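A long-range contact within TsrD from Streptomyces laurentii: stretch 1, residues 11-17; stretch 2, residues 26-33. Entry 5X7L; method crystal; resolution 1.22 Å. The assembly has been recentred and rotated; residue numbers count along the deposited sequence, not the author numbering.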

# COMPACT_ATOMS: atom_id res chain seq x y z
N GLN B 11 15.75 -7.38 -11.73
CA GLN B 11 16.95 -6.57 -11.91
C GLN B 11 16.64 -5.08 -11.75
O GLN B 11 17.43 -4.35 -11.14
CB GLN B 11 17.59 -6.83 -13.28
CG GLN B 11 18.89 -6.06 -13.50
CD GLN B 11 19.98 -6.42 -12.50
OE1 GLN B 11 20.17 -5.74 -11.50
NE2 GLN B 11 20.69 -7.51 -12.78
N LEU B 12 15.51 -4.62 -12.28
CA LEU B 12 15.08 -3.24 -12.07
C LEU B 12 14.98 -2.95 -10.57
O LEU B 12 15.45 -1.91 -10.10
CB LEU B 12 13.73 -2.94 -12.73
CG LEU B 12 13.61 -3.03 -14.25
CD1 LEU B 12 12.19 -2.67 -14.68
CD2 LEU B 12 14.62 -2.12 -14.95
N MSE B 13 14.36 -3.87 -9.84
CA MSE B 13 14.18 -3.68 -8.40
C MSE B 13 15.50 -3.65 -7.67
O MSE B 13 15.65 -2.89 -6.71
CB MSE B 13 13.30 -4.77 -7.81
CG MSE B 13 11.83 -4.63 -8.19
SE MSE B 13 11.07 -2.88 -7.72
CE MSE B 13 11.67 -2.75 -5.87
N GLU B 14 16.48 -4.44 -8.10
CA GLU B 14 17.79 -4.42 -7.46
C GLU B 14 18.42 -3.03 -7.58
O GLU B 14 18.99 -2.50 -6.62
CB GLU B 14 18.72 -5.48 -8.05
CG GLU B 14 18.34 -6.90 -7.66
N HIS B 15 18.30 -2.42 -8.76
CA HIS B 15 18.79 -1.07 -8.95
C HIS B 15 18.01 -0.05 -8.12
O HIS B 15 18.60 0.86 -7.55
CB HIS B 15 18.73 -0.67 -10.43
CG HIS B 15 19.84 -1.27 -11.24
ND1 HIS B 15 21.15 -0.89 -11.10
CD2 HIS B 15 19.82 -2.21 -12.22
CE1 HIS B 15 21.90 -1.57 -11.95
NE2 HIS B 15 21.12 -2.37 -12.64
N PHE B 16 16.69 -0.21 -8.06
CA PHE B 16 15.86 0.70 -7.28
C PHE B 16 16.29 0.69 -5.81
O PHE B 16 16.52 1.74 -5.21
CB PHE B 16 14.38 0.32 -7.41
CG PHE B 16 13.44 1.26 -6.71
CD1 PHE B 16 13.04 2.44 -7.32
CD2 PHE B 16 12.96 0.96 -5.45
CE1 PHE B 16 12.17 3.30 -6.67
CE2 PHE B 16 12.09 1.82 -4.80
CZ PHE B 16 11.70 3.00 -5.41
N LEU B 17 16.43 -0.51 -5.25
CA LEU B 17 16.84 -0.65 -3.85
C LEU B 17 18.23 -0.06 -3.62
O LEU B 17 18.46 0.62 -2.62
CB LEU B 17 16.82 -2.12 -3.43
CG LEU B 17 15.45 -2.82 -3.47
CD1 LEU B 17 15.65 -4.32 -3.31
CD2 LEU B 17 14.50 -2.27 -2.42
N ARG B 26 22.54 7.37 -9.39
CA ARG B 26 22.87 6.76 -10.69
C ARG B 26 22.18 5.41 -10.90
O ARG B 26 21.89 5.03 -12.03
CB ARG B 26 24.38 6.62 -10.86
CG ARG B 26 25.10 7.96 -10.96
CD ARG B 26 26.61 7.78 -11.00
NE ARG B 26 27.09 7.17 -9.77
CZ ARG B 26 28.37 6.97 -9.48
NH1 ARG B 26 29.32 7.33 -10.33
NH2 ARG B 26 28.70 6.41 -8.32
N HIS B 27 21.91 4.68 -9.82
CA HIS B 27 21.17 3.43 -9.94
C HIS B 27 19.79 3.63 -10.58
O HIS B 27 19.27 2.73 -11.24
CB HIS B 27 21.01 2.77 -8.58
CG HIS B 27 22.22 2.02 -8.15
ND1 HIS B 27 22.63 0.85 -8.76
CD2 HIS B 27 23.11 2.25 -7.15
CE1 HIS B 27 23.72 0.41 -8.17
NE2 HIS B 27 24.03 1.24 -7.19
N LEU B 28 19.20 4.81 -10.39
CA LEU B 28 17.89 5.10 -10.97
C LEU B 28 17.92 5.12 -12.50
O LEU B 28 16.90 4.88 -13.14
CB LEU B 28 17.35 6.44 -10.47
CG LEU B 28 17.11 6.52 -8.96
CD1 LEU B 28 16.52 7.87 -8.61
CD2 LEU B 28 16.19 5.40 -8.48
N ASP B 29 19.08 5.39 -13.08
CA ASP B 29 19.17 5.41 -14.54
C ASP B 29 18.94 4.03 -15.13
O ASP B 29 18.61 3.90 -16.31
CB ASP B 29 20.52 5.97 -14.98
CG ASP B 29 20.68 7.42 -14.59
OD1 ASP B 29 19.78 8.22 -14.93
OD2 ASP B 29 21.68 7.76 -13.93
N HIS B 30 19.10 3.00 -14.30
CA HIS B 30 18.94 1.62 -14.75
C HIS B 30 17.59 1.03 -14.40
O HIS B 30 17.33 -0.13 -14.72
CB HIS B 30 20.07 0.77 -14.17
CG HIS B 30 21.42 1.28 -14.53
ND1 HIS B 30 22.07 0.91 -15.69
CD2 HIS B 30 22.23 2.19 -13.92
CE1 HIS B 30 23.23 1.54 -15.76
NE2 HIS B 30 23.35 2.32 -14.71
N CYS B 31 16.71 1.81 -13.76
CA CYS B 31 15.37 1.31 -13.47
C CYS B 31 14.23 2.30 -13.72
O CYS B 31 13.09 1.86 -13.85
CB CYS B 31 15.27 0.78 -12.04
SG CYS B 31 15.62 1.99 -10.75
N LEU B 32 14.51 3.60 -13.78
CA LEU B 32 13.47 4.60 -14.01
C LEU B 32 13.56 5.24 -15.38
O LEU B 32 14.64 5.52 -15.89
CB LEU B 32 13.52 5.71 -12.96
CG LEU B 32 13.47 5.31 -11.48
CD1 LEU B 32 13.28 6.55 -10.64
CD2 LEU B 32 12.37 4.30 -11.18
N HIS B 33 12.39 5.48 -15.96
CA HIS B 33 12.27 6.17 -17.24
C HIS B 33 12.77 7.61 -17.11
O HIS B 33 12.46 8.28 -16.12
CB HIS B 33 10.81 6.16 -17.67
CG HIS B 33 10.61 6.33 -19.15
ND1 HIS B 33 10.79 7.54 -19.79
CD2 HIS B 33 10.25 5.45 -20.10
CE1 HIS B 33 10.55 7.39 -21.08
NE2 HIS B 33 10.21 6.13 -21.29

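Residues 11-17 form one stretch of a longer helix, held by i to i+4 bonds such as Phe16 N to Leu12 O (2.9 Å). The other stretch packs against it through Leu12, His15 and Phe16, whose spacing of three and one places them along one side of the helix; together the stretches bury 398 Å².

Gln11 makes no contact. At Leu12 the CA-to-CB bond points sideways, yet the m, t rotamer brings CD2 to 3.4 Å from His30 O. The backbone also comes close here: Leu12 O lies 3.3 Å from Cys31 CB, and the CA atoms of these residues are 4.8 Å apart, a spacing that the small cysteine side chain, directed toward the helix, fits. Met13, a selenomethionine, points away, and Glu14 stays out of contact.

His15 contributes the largest covered area, 106 Å², and uses its ring in two ways. His30 CB sits 3.5 Å from the centroid of the His15 ring and 4° off its normal, a CH-pi contact over one face, while the His30 ring forms an offset stack with it (centroids 4.8 Å apart, planes at 21°). At the ring edge, His15 ND1 and His27 ND1 are hydrogen-bonded at 3.3 Å with an angle of 164°; either could be the donor. A flat imidazole suits this position because it offers an aromatic face and an in-plane nitrogen at once. Nearby, His15 O approaches His27 CB at 3.2 Å.

At Phe16 the contacts are apolar. Phe16 CB lies 3.9 Å from Cys31 SG, and although its CA-to-CB bond points away overall, Phe16 CD1 reaches Leu32 CD2 at 4.3 Å and Leu28 CD2 at 4.5 Å. Leu32 CD2 and Cys31 SG lie near the ring plane, at its edge. All four residues are buried, as befits their apolar contacts. Leu17 points away and takes no part.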